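Local coordinates for protein homoserine dehydrogenase (Thermoplasma acidophilum, PDB 3ING) that probably catalyses the NADPH-dependent reduction of aspartate semialdehyde to homoserine, a shared step in threonine and methionine biosynthesis, at residues Asp95-Arg98 / Glu99-Tyr103. Sequence-based numbering, arbitrary orientation.
With NDP (NADPH dihydro-nicotinamide-adenine-dinucleotide phosphate), chain C.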
ATOM      1  N   ASP A  95       3.029 -30.353   6.486  1.00 21.77           N
ATOM      2  CA  ASP A  95       1.806 -30.625   5.733  1.00 19.87           C
ATOM      3  C   ASP A  95       0.649 -29.649   5.972  1.00 20.63           C
ATOM      4  O   ASP A  95      -0.396 -29.742   5.338  1.00 20.31           O
ATOM      5  CB  ASP A  95       1.377 -32.097   6.020  1.00 20.85           C
ATOM      6  CG  ASP A  95       0.960 -32.342   7.491  1.00 23.55           C
ATOM      7  OD1 ASP A  95       0.886 -31.408   8.309  1.00 21.53           O
ATOM      8  OD2 ASP A  95       0.713 -33.503   7.831  1.00 20.86           O
ATOM      9  N   GLY A  96       0.819 -28.685   6.876  1.00 20.76           N
ATOM     10  CA  GLY A  96      -0.235 -27.704   7.110  1.00 20.57           C
ATOM     11  C   GLY A  96      -1.408 -28.141   7.955  1.00 20.01           C
ATOM     12  O   GLY A  96      -2.295 -27.354   8.204  1.00 19.78           O
ATOM     13  N   VAL A  97      -1.414 -29.391   8.411  1.00 20.07           N
ATOM     14  CA  VAL A  97      -2.576 -29.956   9.112  1.00 19.90           C
ATOM     15  C   VAL A  97      -2.729 -29.352  10.503  1.00 20.06           C
ATOM     16  O   VAL A  97      -3.838 -29.041  10.931  1.00 19.91           O
ATOM     17  CB  VAL A  97      -2.465 -31.509   9.146  1.00 19.95           C
ATOM     18  CG1 VAL A  97      -3.553 -32.108   9.979  1.00 17.70           C
ATOM     19  CG2 VAL A  97      -2.471 -32.055   7.681  1.00 16.66           C
ATOM     20  N   ARG A  98      -1.605 -29.164  11.204  1.00 19.36           N
ATOM     21  CA  ARG A  98      -1.617 -28.557  12.522  1.00 18.86           C
ATOM     22  C   ARG A  98      -2.224 -27.132  12.483  1.00 19.39           C
ATOM     23  O   ARG A  98      -3.051 -26.754  13.334  1.00 20.71           O
ATOM     24  CB  ARG A  98      -0.183 -28.521  13.092  1.00 20.98           C
ATOM     25  CG  ARG A  98      -0.124 -27.933  14.498  1.00 28.08           C
ATOM     26  CD  ARG A  98       1.287 -27.853  15.098  1.00 28.95           C
ATOM     27  NE  ARG A  98       2.191 -27.026  14.302  1.00 27.11           N
ATOM     28  CZ  ARG A  98       2.141 -25.687  14.254  1.00 38.75           C
ATOM     29  NH1 ARG A  98       1.225 -24.979  14.922  1.00 36.49           N
ATOM     30  NH2 ARG A  98       3.000 -25.045  13.503  1.00 35.47           N
ATOM     31  N   GLU A  99      -1.841 -26.377  11.465  1.00 18.98           N
ATOM     32  CA  GLU A  99      -2.297 -25.016  11.274  1.00 20.26           C
ATOM     33  C   GLU A  99      -3.784 -24.982  10.921  1.00 19.27           C
ATOM     34  O   GLU A  99      -4.558 -24.188  11.476  1.00 20.69           O
ATOM     35  CB  GLU A  99      -1.463 -24.360  10.190  1.00 19.38           C
ATOM     36  CG  GLU A  99       0.043 -24.127  10.555  1.00 20.23           C
ATOM     37  CD  GLU A  99       1.016 -25.275  10.253  1.00 22.03           C
ATOM     38  OE1 GLU A  99       0.562 -26.412   9.994  1.00 20.77           O
ATOM     39  OE2 GLU A  99       2.268 -25.033  10.342  1.00 23.48           O
ATOM     40  N   TYR A 100      -4.186 -25.836   9.979  1.00 19.36           N
ATOM     41  CA  TYR A 100      -5.593 -25.954   9.660  1.00 19.58           C
ATOM     42  C   TYR A 100      -6.416 -26.241  10.921  1.00 22.09           C
ATOM     43  O   TYR A 100      -7.448 -25.628  11.135  1.00 22.98           O
ATOM     44  CB  TYR A 100      -5.859 -27.028   8.592  1.00 18.90           C
ATOM     45  CG  TYR A 100      -7.287 -27.554   8.595  1.00 17.06           C
ATOM     46  CD1 TYR A 100      -8.353 -26.755   8.183  1.00 18.71           C
ATOM     47  CD2 TYR A 100      -7.564 -28.830   9.023  1.00 19.15           C
ATOM     48  CE1 TYR A 100      -9.673 -27.255   8.194  1.00 16.57           C
ATOM     49  CE2 TYR A 100      -8.877 -29.326   9.062  1.00 22.70           C
ATOM     50  CZ  TYR A 100      -9.908 -28.527   8.632  1.00 17.44           C
ATOM     51  OH  TYR A 100     -11.197 -28.999   8.645  1.00 24.53           O
ATOM     52  N   SER A 101      -5.967 -27.184  11.737  1.00 21.67           N
ATOM     53  CA  SER A 101      -6.658 -27.547  12.933  1.00 21.97           C
ATOM     54  C   SER A 101      -6.763 -26.358  13.890  1.00 23.15           C
ATOM     55  O   SER A 101      -7.806 -26.112  14.488  1.00 20.19           O
ATOM     56  CB  SER A 101      -5.940 -28.728  13.600  1.00 23.80           C
ATOM     57  OG  SER A 101      -5.927 -29.864  12.738  1.00 27.23           O
ATOM     58  N   LEU A 102      -5.679 -25.619  14.021  1.00 19.79           N
ATOM     59  CA  LEU A 102      -5.669 -24.458  14.857  1.00 21.77           C
ATOM     60  C   LEU A 102      -6.672 -23.409  14.397  1.00 19.61           C
ATOM     61  O   LEU A 102      -7.430 -22.921  15.212  1.00 21.93           O
ATOM     62  CB  LEU A 102      -4.261 -23.882  14.917  1.00 18.64           C
ATOM     63  CG  LEU A 102      -3.986 -22.677  15.785  1.00 28.23           C
ATOM     64  CD1 LEU A 102      -4.172 -23.017  17.248  1.00 25.98           C
ATOM     65  CD2 LEU A 102      -2.556 -22.196  15.466  1.00 23.23           C
ATOM     66  N   TYR A 103      -6.670 -23.077  13.115  1.00 19.79           N
ATOM     67  CA  TYR A 103      -7.532 -22.041  12.572  1.00 20.42           C
ATOM     68  C   TYR A 103      -8.983 -22.478  12.668  1.00 22.49           C
ATOM     69  O   TYR A 103      -9.839 -21.700  13.066  1.00 23.31           O
ATOM     70  CB  TYR A 103      -7.166 -21.691  11.120  1.00 22.33           C
ATOM     71  CG  TYR A 103      -5.681 -21.346  10.907  1.00 20.19           C
ATOM     72  CD1 TYR A 103      -4.858 -20.982  11.952  1.00 19.91           C
ATOM     73  CD2 TYR A 103      -5.102 -21.434   9.641  1.00 19.84           C
ATOM     74  CE1 TYR A 103      -3.501 -20.727  11.721  1.00 20.71           C
ATOM     75  CE2 TYR A 103      -3.768 -21.199   9.427  1.00 24.51           C
ATOM     76  CZ  TYR A 103      -2.972 -20.849  10.473  1.00 23.81           C
ATOM     77  OH  TYR A 103      -1.632 -20.639  10.222  1.00 22.78           O
TER
HETATM   78  PA  NDP C 326      10.869 -19.115  15.768  1.00 23.13           P
HETATM   79  O1A NDP C 326      11.852 -18.094  16.175  1.00 20.48           O
HETATM   80  O2A NDP C 326      11.371 -20.502  15.631  1.00 20.11           O
HETATM   81  O5B NDP C 326       9.643 -19.157  16.812  1.00 21.40           O
HETATM   82  C5B NDP C 326       8.586 -20.095  16.792  1.00 22.01           C
HETATM   83  C4B NDP C 326       7.761 -19.984  18.065  1.00 22.11           C
HETATM   84  O4B NDP C 326       6.763 -20.970  18.119  1.00 23.09           O
HETATM   85  C3B NDP C 326       8.605 -20.245  19.321  1.00 20.62           C
HETATM   86  O3B NDP C 326       8.045 -19.596  20.452  1.00 21.58           O
HETATM   87  C2B NDP C 326       8.506 -21.724  19.482  1.00 19.44           C
HETATM   88  O2B NDP C 326       8.743 -22.181  20.784  1.00 24.11           O
HETATM   89  C1B NDP C 326       7.048 -21.908  19.155  1.00 18.91           C
HETATM   90  N9A NDP C 326       6.679 -23.240  18.694  1.00 23.58           N
HETATM   91  C8A NDP C 326       7.389 -24.175  17.992  1.00 26.33           C
HETATM   92  N7A NDP C 326       6.555 -25.236  17.755  1.00 23.13           N
HETATM   93  C5A NDP C 326       5.357 -24.963  18.293  1.00 26.50           C
HETATM   94  C6A NDP C 326       4.204 -25.719  18.336  1.00 28.98           C
HETATM   95  N6A NDP C 326       4.055 -26.769  17.533  1.00 41.16           N
HETATM   96  N1A NDP C 326       3.152 -25.144  18.955  1.00 25.79           N
HETATM   97  C2A NDP C 326       3.205 -23.909  19.568  1.00 29.38           C
HETATM   98  N3A NDP C 326       4.350 -23.135  19.530  1.00 27.05           N
HETATM   99  C4A NDP C 326       5.403 -23.708  18.877  1.00 22.86           C
HETATM  100  O3  NDP C 326      10.163 -18.673  14.393  1.00 14.44           O
HETATM  101  PN  NDP C 326      10.030 -17.173  13.827  1.00 19.47           P
HETATM  102  O1N NDP C 326      11.318 -16.780  13.180  1.00 22.62           O
HETATM  103  O2N NDP C 326       9.459 -16.341  14.930  1.00 19.22           O
HETATM  104  O5D NDP C 326       8.939 -17.335  12.636  1.00 21.32           O
HETATM  105  C5D NDP C 326       7.607 -17.606  13.071  1.00 22.36           C
HETATM  106  C4D NDP C 326       6.707 -17.757  11.849  1.00 23.30           C
HETATM  107  O4D NDP C 326       6.749 -16.543  11.134  1.00 22.88           O
HETATM  108  C3D NDP C 326       7.158 -18.817  10.880  1.00 20.76           C
HETATM  109  O3D NDP C 326       6.083 -19.632  10.398  1.00 18.82           O
HETATM  110  C2D NDP C 326       7.834 -18.041   9.766  1.00 20.15           C
HETATM  111  O2D NDP C 326       7.792 -18.705   8.532  1.00 20.22           O
HETATM  112  C1D NDP C 326       7.022 -16.768   9.760  1.00 18.29           C
HETATM  113  N1N NDP C 326       7.704 -15.639   9.151  1.00 18.16           N
HETATM  114  C2N NDP C 326       8.920 -15.242   9.642  1.00 20.41           C
HETATM  115  C3N NDP C 326       9.704 -14.296   8.998  1.00 24.90           C
HETATM  116  C7N NDP C 326      10.935 -13.812   9.664  1.00 27.90           C
HETATM  117  O7N NDP C 326      11.248 -12.485   9.467  1.00 34.74           O
HETATM  118  N7N NDP C 326      11.632 -14.565  10.505  1.00 26.05           N
HETATM  119  C4N NDP C 326       9.112 -13.399   7.915  1.00 25.56           C
HETATM  120  C5N NDP C 326       7.763 -13.898   7.480  1.00 19.13           C
HETATM  121  C6N NDP C 326       7.119 -14.959   8.112  1.00 17.90           C
HETATM  122  P2B NDP C 326      10.067 -21.830  21.618  1.00 35.51           P
HETATM  123  O1X NDP C 326       9.885 -22.749  22.794  1.00 36.04           O
HETATM  124  O2X NDP C 326      10.214 -20.304  21.894  1.00 27.68           O
HETATM  125  O3X NDP C 326      11.181 -22.274  20.724  1.00 20.80           O
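G96 O accepts a nearly straight hydrogen bond from Y100 N (3.0 Å), which closes the first turn of helix 97-108, with G96 at the N-cap position. This helix links strands 85-88 and 112-115 in a beta-alpha-beta unit of the Rossmann-type nucleotide-binding domain. R98 O receives L102 N at 2.9 Å, while V97 O takes two donors, S101 N and S101 OG, from opposite faces of its carbonyl plane. Just ahead of the helix, D95 OD1 closes an Asx turn on V97 N at 3.1 Å. R98 bends at chi3 (60°), bringing its guanidinium between the cofactor and E99: NDP N6A lies over one face, 3.7 Å from R98 NE, and E99 CD over the other, both toward the rim. R98 NH2 and E99 OE2 form a salt bridge of charges alone at 3.2 Å, the oxygen well out of the guanidinium plane; T90 OG1 supplies a hydrogen-bonding partner for NH2. A leucine in place of R98 would probably leave E99 without this positive mate and T90 OG1 without its guanidinium partner. N117 ND2 also binds E99 OE2, and S93 OG holds E99 OE1, which rests 3.3 Å from G96 CA.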